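Local coordinates for protein hydrazine synthase gamma subunit (Candidatus Kuenenia stuttgartiensis, PDB 5C2V) that catalyses the three-electron reduction of nitric oxide to hydroxylamine, the first half-reaction of hydrazine synthesis, within a complex of alpha, beta and gamma subunits, at residues W78-E83 / P102-G107; E114-T119 / C126-G131. All coordinates share one frame; numbering follows the deposited sequence.

Interaction 1. Residues W78-E83 / P102-G107; sequences WDLGDE and PFRHEG. With CA (calcium ion), chain U; CA (calcium ion), chain T; HEC (heme c), chain V.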
loop_
_atom_site.group_PDB
_atom_site.type_symbol
_atom_site.label_atom_id
_atom_site.label_comp_id
_atom_site.label_asym_id
_atom_site.label_seq_id
_atom_site.Cartn_x
_atom_site.Cartn_y
_atom_site.Cartn_z
ATOM N N TRP C 78 -32.018 -27.364 18.219
ATOM C CA TRP C 78 -31.639 -26.737 16.957
ATOM C C TRP C 78 -32.781 -25.966 16.312
ATOM O O TRP C 78 -33.952 -26.214 16.602
ATOM C CB TRP C 78 -31.136 -27.797 15.979
ATOM C CG TRP C 78 -29.975 -28.572 16.491
ATOM C CD1 TRP C 78 -30.005 -29.804 17.077
ATOM C CD2 TRP C 78 -28.603 -28.170 16.470
ATOM N NE1 TRP C 78 -28.734 -30.194 17.421
ATOM C CE2 TRP C 78 -27.855 -29.208 17.059
ATOM C CE3 TRP C 78 -27.934 -27.032 16.008
ATOM C CZ2 TRP C 78 -26.473 -29.142 17.200
ATOM C CZ3 TRP C 78 -26.562 -26.970 16.149
ATOM C CH2 TRP C 78 -25.846 -28.017 16.738
ATOM N N ASP C 79 -32.437 -25.034 15.428
ATOM C CA ASP C 79 -33.453 -24.381 14.618
ATOM C C ASP C 79 -33.312 -24.827 13.160
ATOM O O ASP C 79 -32.438 -24.359 12.433
ATOM C CB ASP C 79 -33.335 -22.860 14.745
ATOM C CG ASP C 79 -34.426 -22.125 14.002
ATOM O OD1 ASP C 79 -35.393 -22.782 13.574
ATOM O OD2 ASP C 79 -34.327 -20.888 13.857
ATOM N N LEU C 80 -34.203 -25.727 12.749
ATOM C CA LEU C 80 -34.265 -26.245 11.383
ATOM C C LEU C 80 -35.086 -25.341 10.467
ATOM O O LEU C 80 -35.984 -24.636 10.925
ATOM C CB LEU C 80 -34.830 -27.667 11.381
ATOM C CG LEU C 80 -34.058 -28.662 12.253
ATOM C CD1 LEU C 80 -34.637 -30.065 12.133
ATOM C CD2 LEU C 80 -32.575 -28.657 11.904
ATOM N N GLY C 81 -34.798 -25.389 9.170
ATOM C CA GLY C 81 -35.379 -24.448 8.229
ATOM C C GLY C 81 -36.637 -24.834 7.474
ATOM O O GLY C 81 -37.126 -24.044 6.666
ATOM N N ASP C 82 -37.156 -26.037 7.689
ATOM C CA ASP C 82 -38.412 -26.415 7.047
ATOM C C ASP C 82 -39.652 -26.113 7.896
ATOM O O ASP C 82 -40.775 -26.104 7.387
ATOM C CB ASP C 82 -38.395 -27.902 6.680
ATOM C CG ASP C 82 -37.837 -28.774 7.794
ATOM O OD1 ASP C 82 -37.894 -28.354 8.967
ATOM O OD2 ASP C 82 -37.346 -29.881 7.489
ATOM N N GLU C 83 -39.452 -25.864 9.186
ATOM C CA GLU C 83 -40.558 -25.575 10.098
ATOM C C GLU C 83 -40.732 -24.094 10.423
ATOM O O GLU C 83 -41.598 -23.729 11.216
ATOM C CB GLU C 83 -40.379 -26.355 11.391
ATOM C CG GLU C 83 -39.046 -26.115 12.047
ATOM C CD GLU C 83 -38.838 -27.012 13.231
ATOM O OE1 GLU C 83 -39.793 -27.722 13.606
ATOM O OE2 GLU C 83 -37.720 -27.012 13.778
ATOM N N PRO C 102 -46.610 -41.540 13.323
ATOM C CA PRO C 102 -45.646 -40.902 12.421
ATOM C C PRO C 102 -44.486 -40.265 13.176
ATOM O O PRO C 102 -44.477 -40.256 14.406
ATOM C CB PRO C 102 -46.487 -39.841 11.711
ATOM C CG PRO C 102 -47.508 -39.463 12.720
ATOM C CD PRO C 102 -47.831 -40.728 13.474
ATOM N N PHE C 103 -43.531 -39.717 12.435
ATOM C CA PHE C 103 -42.260 -39.307 13.018
ATOM C C PHE C 103 -42.106 -37.795 13.181
ATOM O O PHE C 103 -43.043 -37.031 12.946
ATOM C CB PHE C 103 -41.118 -39.887 12.186
ATOM C CG PHE C 103 -41.268 -41.361 11.923
ATOM C CD1 PHE C 103 -41.121 -42.277 12.955
ATOM C CD2 PHE C 103 -41.572 -41.830 10.657
ATOM C CE1 PHE C 103 -41.266 -43.633 12.725
ATOM C CE2 PHE C 103 -41.717 -43.187 10.421
ATOM C CZ PHE C 103 -41.563 -44.088 11.456
ATOM N N ARG C 104 -40.903 -37.393 13.588
ATOM C CA ARG C 104 -40.596 -36.046 14.072
ATOM C C ARG C 104 -41.441 -35.656 15.285
ATOM O O ARG C 104 -41.719 -36.486 16.149
ATOM C CB ARG C 104 -40.791 -35.009 12.959
ATOM C CG ARG C 104 -39.848 -35.147 11.775
ATOM C CD ARG C 104 -39.037 -33.874 11.606
ATOM N NE ARG C 104 -38.712 -33.585 10.214
ATOM C CZ ARG C 104 -38.293 -32.399 9.783
ATOM N NH1 ARG C 104 -38.155 -31.394 10.639
ATOM N NH2 ARG C 104 -38.018 -32.213 8.499
ATOM N N HIS C 105 -41.864 -34.398 15.328
ATOM C CA HIS C 105 -42.567 -33.858 16.489
ATOM C C HIS C 105 -43.961 -33.375 16.116
ATOM O O HIS C 105 -44.960 -33.887 16.621
ATOM C CB HIS C 105 -41.771 -32.711 17.120
ATOM C CG HIS C 105 -40.733 -33.160 18.102
ATOM N ND1 HIS C 105 -39.399 -33.283 17.774
ATOM C CD2 HIS C 105 -40.832 -33.509 19.405
ATOM C CE1 HIS C 105 -38.723 -33.689 18.835
ATOM N NE2 HIS C 105 -39.570 -33.834 19.837
ATOM N N GLU C 106 -44.014 -32.370 15.248
ATOM C CA GLU C 106 -45.279 -31.839 14.752
ATOM C C GLU C 106 -46.108 -32.947 14.115
ATOM O O GLU C 106 -45.585 -33.774 13.368
ATOM C CB GLU C 106 -45.027 -30.714 13.748
ATOM C CG GLU C 106 -44.141 -29.602 14.286
ATOM C CD GLU C 106 -43.985 -28.453 13.313
ATOM O OE1 GLU C 106 -44.485 -28.563 12.174
ATOM O OE2 GLU C 106 -43.364 -27.437 13.687
ATOM N N GLY C 107 -47.401 -32.963 14.421
ATOM C CA GLY C 107 -48.274 -34.033 13.976
ATOM C C GLY C 107 -49.035 -33.728 12.702
ATOM O O GLY C 107 -48.598 -32.924 11.879
HETATM CA CA CA U . -36.980 -24.336 13.111
HETATM CA CA CA T . -44.356 -40.734 16.698
HETATM FE FE HEC V . -32.081 -36.172 13.235
HETATM C CHA HEC V . -35.338 -36.000 14.316
HETATM C CHB HEC V . -32.560 -39.427 12.338
HETATM C CHC HEC V . -28.893 -36.280 11.918
HETATM C CHD HEC V . -31.314 -33.216 14.787
HETATM N NA HEC V . -33.682 -37.467 13.281
HETATM C C1A HEC V . -34.920 -37.223 13.839
HETATM C C2A HEC V . -35.672 -38.468 13.838
HETATM C C3A HEC V . -34.894 -39.412 13.284
HETATM C C4A HEC V . -33.632 -38.798 12.928
HETATM C CMA HEC V . -35.236 -40.901 13.045
HETATM C CAA HEC V . -37.118 -38.641 14.368
HETATM C CBA HEC V . -37.179 -39.616 15.543
HETATM C CGA HEC V . -38.603 -39.789 16.002
HETATM O O1A HEC V . -39.497 -39.074 15.481
HETATM O O2A HEC V . -38.844 -40.645 16.893
HETATM N NB HEC V . -30.880 -37.636 12.403
HETATM C C1B HEC V . -31.400 -38.818 11.910
HETATM C C2B HEC V . -30.518 -39.296 10.865
HETATM C C3B HEC V . -29.500 -38.433 10.752
HETATM C C4B HEC V . -29.710 -37.370 11.715
HETATM C CMB HEC V . -30.730 -40.594 10.056
HETATM C CAB HEC V . -28.305 -38.515 9.773
HETATM C CBB HEC V . -28.764 -38.260 8.321
HETATM N NC HEC V . -30.401 -34.979 13.349
HETATM C C1C HEC V . -29.201 -35.187 12.699
HETATM C C2C HEC V . -28.386 -34.001 12.867
HETATM C C3C HEC V . -28.996 -33.220 13.768
HETATM C C4C HEC V . -30.315 -33.775 14.020
HETATM C CMC HEC V . -26.902 -33.908 12.443
HETATM C CAC HEC V . -28.468 -31.878 14.330
HETATM C CBC HEC V . -28.425 -30.811 13.213
HETATM N ND HEC V . -33.147 -34.848 14.437
HETATM C C1D HEC V . -32.640 -33.607 14.821
HETATM C C2D HEC V . -33.737 -32.777 15.264
HETATM C C3D HEC V . -34.993 -33.647 15.119
HETATM C C4D HEC V . -34.531 -34.915 14.598
HETATM C CMD HEC V . -33.661 -31.324 15.778
HETATM C CAD HEC V . -36.446 -33.250 15.447
HETATM C CBD HEC V . -37.014 -32.471 14.264
HETATM C CGD HEC V . -38.441 -32.087 14.549
HETATM O O1D HEC V . -39.078 -31.440 13.677
HETATM O O2D HEC V . -38.941 -32.429 15.649
HETATM O O HOH W 1 -43.074 -24.560 13.904
HETATM O O HOH W 2 -44.176 -41.236 19.026
HETATM O O HOH W 3 -42.048 -40.095 16.683
HETATM O O HOH W 4 -46.654 -41.364 16.721
HETATM O O HOH W 5 -35.850 -26.220 14.098
HETATM O O HOH W 6 -32.943 -35.207 11.585
#

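Interaction 2. Residues E114-T119 / C126-G131; sequences EIVGAT and CGRDPG. With HEC (heme c), chain V.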
loop_
_atom_site.group_PDB
_atom_site.type_symbol
_atom_site.label_atom_id
_atom_site.label_comp_id
_atom_site.label_asym_id
_atom_site.label_seq_id
_atom_site.Cartn_x
_atom_site.Cartn_y
_atom_site.Cartn_z
ATOM N N GLU C 114 -47.045 -34.446 5.240
ATOM C CA GLU C 114 -46.565 -35.652 5.916
ATOM C C GLU C 114 -45.079 -35.891 5.653
ATOM O O GLU C 114 -44.630 -37.032 5.542
ATOM C CB GLU C 114 -47.384 -36.874 5.491
ATOM C CG GLU C 114 -48.857 -36.774 5.852
ATOM C CD GLU C 114 -49.622 -38.046 5.549
ATOM O OE1 GLU C 114 -50.788 -37.949 5.110
ATOM O OE2 GLU C 114 -49.059 -39.143 5.754
ATOM N N ILE C 115 -44.326 -34.800 5.556
ATOM C CA ILE C 115 -42.881 -34.866 5.374
ATOM C C ILE C 115 -42.176 -34.238 6.572
ATOM O O ILE C 115 -41.471 -34.920 7.315
ATOM C CB ILE C 115 -42.435 -34.157 4.081
ATOM C CG1 ILE C 115 -43.077 -34.820 2.861
ATOM C CG2 ILE C 115 -40.918 -34.174 3.960
ATOM C CD1 ILE C 115 -42.685 -34.186 1.542
ATOM N N VAL C 116 -42.364 -32.934 6.753
ATOM C CA VAL C 116 -41.796 -32.240 7.903
ATOM C C VAL C 116 -42.519 -32.632 9.188
ATOM O O VAL C 116 -41.898 -33.111 10.137
ATOM C CB VAL C 116 -41.867 -30.711 7.727
ATOM C CG1 VAL C 116 -41.227 -30.009 8.915
ATOM C CG2 VAL C 116 -41.193 -30.297 6.428
ATOM N N GLY C 117 -43.832 -32.427 9.216
ATOM C CA GLY C 117 -44.652 -32.912 10.313
ATOM C C GLY C 117 -45.359 -34.194 9.919
ATOM O O GLY C 117 -45.545 -34.449 8.730
ATOM N N ALA C 118 -45.776 -34.974 10.915
ATOM C CA ALA C 118 -46.469 -36.246 10.689
ATOM C C ALA C 118 -45.772 -37.087 9.625
ATOM O O ALA C 118 -46.417 -37.602 8.710
ATOM C CB ALA C 118 -47.918 -35.999 10.300
ATOM N N THR C 119 -44.454 -37.209 9.742
ATOM C CA THR C 119 -43.648 -37.869 8.723
ATOM C C THR C 119 -44.044 -39.335 8.577
ATOM O O THR C 119 -44.045 -40.089 9.550
ATOM C CB THR C 119 -42.147 -37.770 9.048
ATOM O OG1 THR C 119 -41.826 -36.423 9.419
ATOM C CG2 THR C 119 -41.318 -38.165 7.844
ATOM N N CYS C 126 -34.254 -39.003 7.465
ATOM C CA CYS C 126 -32.819 -39.048 7.202
ATOM C C CYS C 126 -32.470 -38.713 5.759
ATOM O O CYS C 126 -31.483 -38.028 5.504
ATOM C CB CYS C 126 -32.259 -40.423 7.554
ATOM S SG CYS C 126 -32.338 -40.797 9.304
ATOM N N GLY C 127 -33.274 -39.201 4.819
ATOM C CA GLY C 127 -33.030 -38.961 3.407
ATOM C C GLY C 127 -33.060 -37.489 3.045
ATOM O O GLY C 127 -32.475 -37.070 2.046
ATOM N N ARG C 128 -33.751 -36.703 3.865
ATOM C CA ARG C 128 -33.836 -35.261 3.676
ATOM C C ARG C 128 -32.599 -34.531 4.195
ATOM O O ARG C 128 -32.170 -33.532 3.619
ATOM C CB ARG C 128 -35.084 -34.713 4.369
ATOM C CG ARG C 128 -36.153 -34.217 3.417
ATOM C CD ARG C 128 -37.220 -33.439 4.161
ATOM N NE ARG C 128 -37.986 -32.584 3.261
ATOM C CZ ARG C 128 -38.291 -31.317 3.519
ATOM N NH1 ARG C 128 -37.893 -30.756 4.653
ATOM N NH2 ARG C 128 -38.990 -30.611 2.644
ATOM N N ASP C 129 -32.032 -35.044 5.284
ATOM C CA ASP C 129 -30.931 -34.387 5.991
ATOM C C ASP C 129 -29.710 -33.984 5.145
ATOM O O ASP C 129 -29.102 -32.950 5.424
ATOM C CB ASP C 129 -30.466 -35.274 7.148
ATOM C CG ASP C 129 -31.463 -35.306 8.291
ATOM O OD1 ASP C 129 -32.325 -34.404 8.353
ATOM O OD2 ASP C 129 -31.384 -36.230 9.128
ATOM N N PRO C 130 -29.321 -34.796 4.139
ATOM C CA PRO C 130 -28.208 -34.322 3.309
ATOM C C PRO C 130 -28.454 -32.968 2.646
ATOM O O PRO C 130 -27.518 -32.182 2.546
ATOM C CB PRO C 130 -28.075 -35.418 2.252
ATOM C CG PRO C 130 -28.505 -36.642 2.954
ATOM C CD PRO C 130 -29.632 -36.210 3.854
ATOM N N GLY C 131 -29.671 -32.707 2.181
ATOM C CA GLY C 131 -29.951 -31.421 1.570
ATOM C C GLY C 131 -30.507 -30.347 2.489
ATOM O O GLY C 131 -30.304 -29.158 2.242
HETATM FE FE HEC V . -32.081 -36.172 13.235
HETATM C CHA HEC V . -35.338 -36.000 14.316
HETATM C CHB HEC V . -32.560 -39.427 12.338
HETATM C CHC HEC V . -28.893 -36.280 11.918
HETATM C CHD HEC V . -31.314 -33.216 14.787
HETATM N NA HEC V . -33.682 -37.467 13.281
HETATM C C1A HEC V . -34.920 -37.223 13.839
HETATM C C2A HEC V . -35.672 -38.468 13.838
HETATM C C3A HEC V . -34.894 -39.412 13.284
HETATM C C4A HEC V . -33.632 -38.798 12.928
HETATM C CMA HEC V . -35.236 -40.901 13.045
HETATM C CAA HEC V . -37.118 -38.641 14.368
HETATM C CBA HEC V . -37.179 -39.616 15.543
HETATM C CGA HEC V . -38.603 -39.789 16.002
HETATM O O1A HEC V . -39.497 -39.074 15.481
HETATM O O2A HEC V . -38.844 -40.645 16.893
HETATM N NB HEC V . -30.880 -37.636 12.403
HETATM C C1B HEC V . -31.400 -38.818 11.910
HETATM C C2B HEC V . -30.518 -39.296 10.865
HETATM C C3B HEC V . -29.500 -38.433 10.752
HETATM C C4B HEC V . -29.710 -37.370 11.715
HETATM C CMB HEC V . -30.730 -40.594 10.056
HETATM C CAB HEC V . -28.305 -38.515 9.773
HETATM C CBB HEC V . -28.764 -38.260 8.321
HETATM N NC HEC V . -30.401 -34.979 13.349
HETATM C C1C HEC V . -29.201 -35.187 12.699
HETATM C C2C HEC V . -28.386 -34.001 12.867
HETATM C C3C HEC V . -28.996 -33.220 13.768
HETATM C C4C HEC V . -30.315 -33.775 14.020
HETATM C CMC HEC V . -26.902 -33.908 12.443
HETATM C CAC HEC V . -28.468 -31.878 14.330
HETATM C CBC HEC V . -28.425 -30.811 13.213
HETATM N ND HEC V . -33.147 -34.848 14.437
HETATM C C1D HEC V . -32.640 -33.607 14.821
HETATM C C2D HEC V . -33.737 -32.777 15.264
HETATM C C3D HEC V . -34.993 -33.647 15.119
HETATM C C4D HEC V . -34.531 -34.915 14.598
HETATM C CMD HEC V . -33.661 -31.324 15.778
HETATM C CAD HEC V . -36.446 -33.250 15.447
HETATM C CBD HEC V . -37.014 -32.471 14.264
HETATM C CGD HEC V . -38.441 -32.087 14.549
HETATM O O1D HEC V . -39.078 -31.440 13.677
HETATM O O2D HEC V . -38.941 -32.429 15.649
HETATM O O HOH W 6 -32.943 -35.207 11.585
#

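Interaction 1. Residues W78-E83 / P102-G107
Two acids, E83 and E106, face each other across this buried contact, with E83 OE1 3.6 Å from E106 OE2. K89 forms salt bridges to both, which probably offsets the like charges, and H111 is a further polar partner of E106. A water donates to E106 OE2 (2.9 Å) and to the backbone oxygen of E83. E83 turns its other oxygen to a calcium ion, also bound by D79 OD1 at 2.3 Å and by L80 O at 2.4 Å; G84 and S87 add to the site.

R104 carries the opposite charge. Its NH2 makes a nearly straight bond (172°) to D82 OD2 at 2.6 Å. The acceptor lies in the guanidinium plane, but the donor comes from above the carboxylate plane of D82. NH1 bonds to heme O1D (3.2 Å, 168°). The side chain is bent at chi2 and chi3, and its CD lies against the same propionate oxygen. L80 CD1 touches NH1 obliquely at 4.0 Å. H105 ND1 approaches the other oxygen, O2D, at a doubtfully short modelled length. Both residues thus face one propionate in the pocket of the heme c that appears to be the active-site heme.

Interaction 2. Residues E114-T119 / C126-G131
R128, next to the short helix 129-132, reaches across to I115 and V116, in the c-type heme lobe that holds the apparent active-site heme. Its CB points toward the 114-119 loop, and the chain runs out extended from CG to NE, crossing the I115 side chain at about a right angle. CD is the first atom to touch, 3.8 Å from I115 CG2. That methyl, set anti to the I115 backbone nitrogen, covers one face of the guanidinium and lies 3.4 Å from NE. NE itself is hydrogen-bonded to H30. CZ sits 3.9 Å from the same methyl. NH1 meets V116 CG2 at 3.8 Å, obliquely, and forms a salt bridge with D82. NH2 bonds to the backbone oxygen of V410 of the alpha subunit. All three nitrogens of this buried group therefore have partners. Within the 114-119 loop, T119 OG1 donates to I115 O (2.6 Å) from above the carbonyl plane.

Segment 126-131 meets the heme. D129 OD2 lies 3.1 Å from the water on the heme iron, in position to accept a hydrogen bond from it, and C126 SG is covalently joined to the heme methyl CMB at 1.8 Å.

In the fold
From the N terminus, segment 78-83 begins at the end of strand 77-78; the chain then forms the paired strand 89-90 and returns at 102-107. There interaction 1 closes an 18-residue loop. The chain then runs on to 114-119, passes through helix 123-126, and closes the 6-residue loop of interaction 2 at 126-131. The two contacts follow in series and neither nest nor cross. Their middle segments are nonetheless joined by two probable backbone hydrogen bonds, E106 O to A118 N (2.7 Å) and F103 N to T119 O (3.0 Å). Together they link the calcium loop, the propionate edge of the heme and the region of helix 129-132, all beside the same heme.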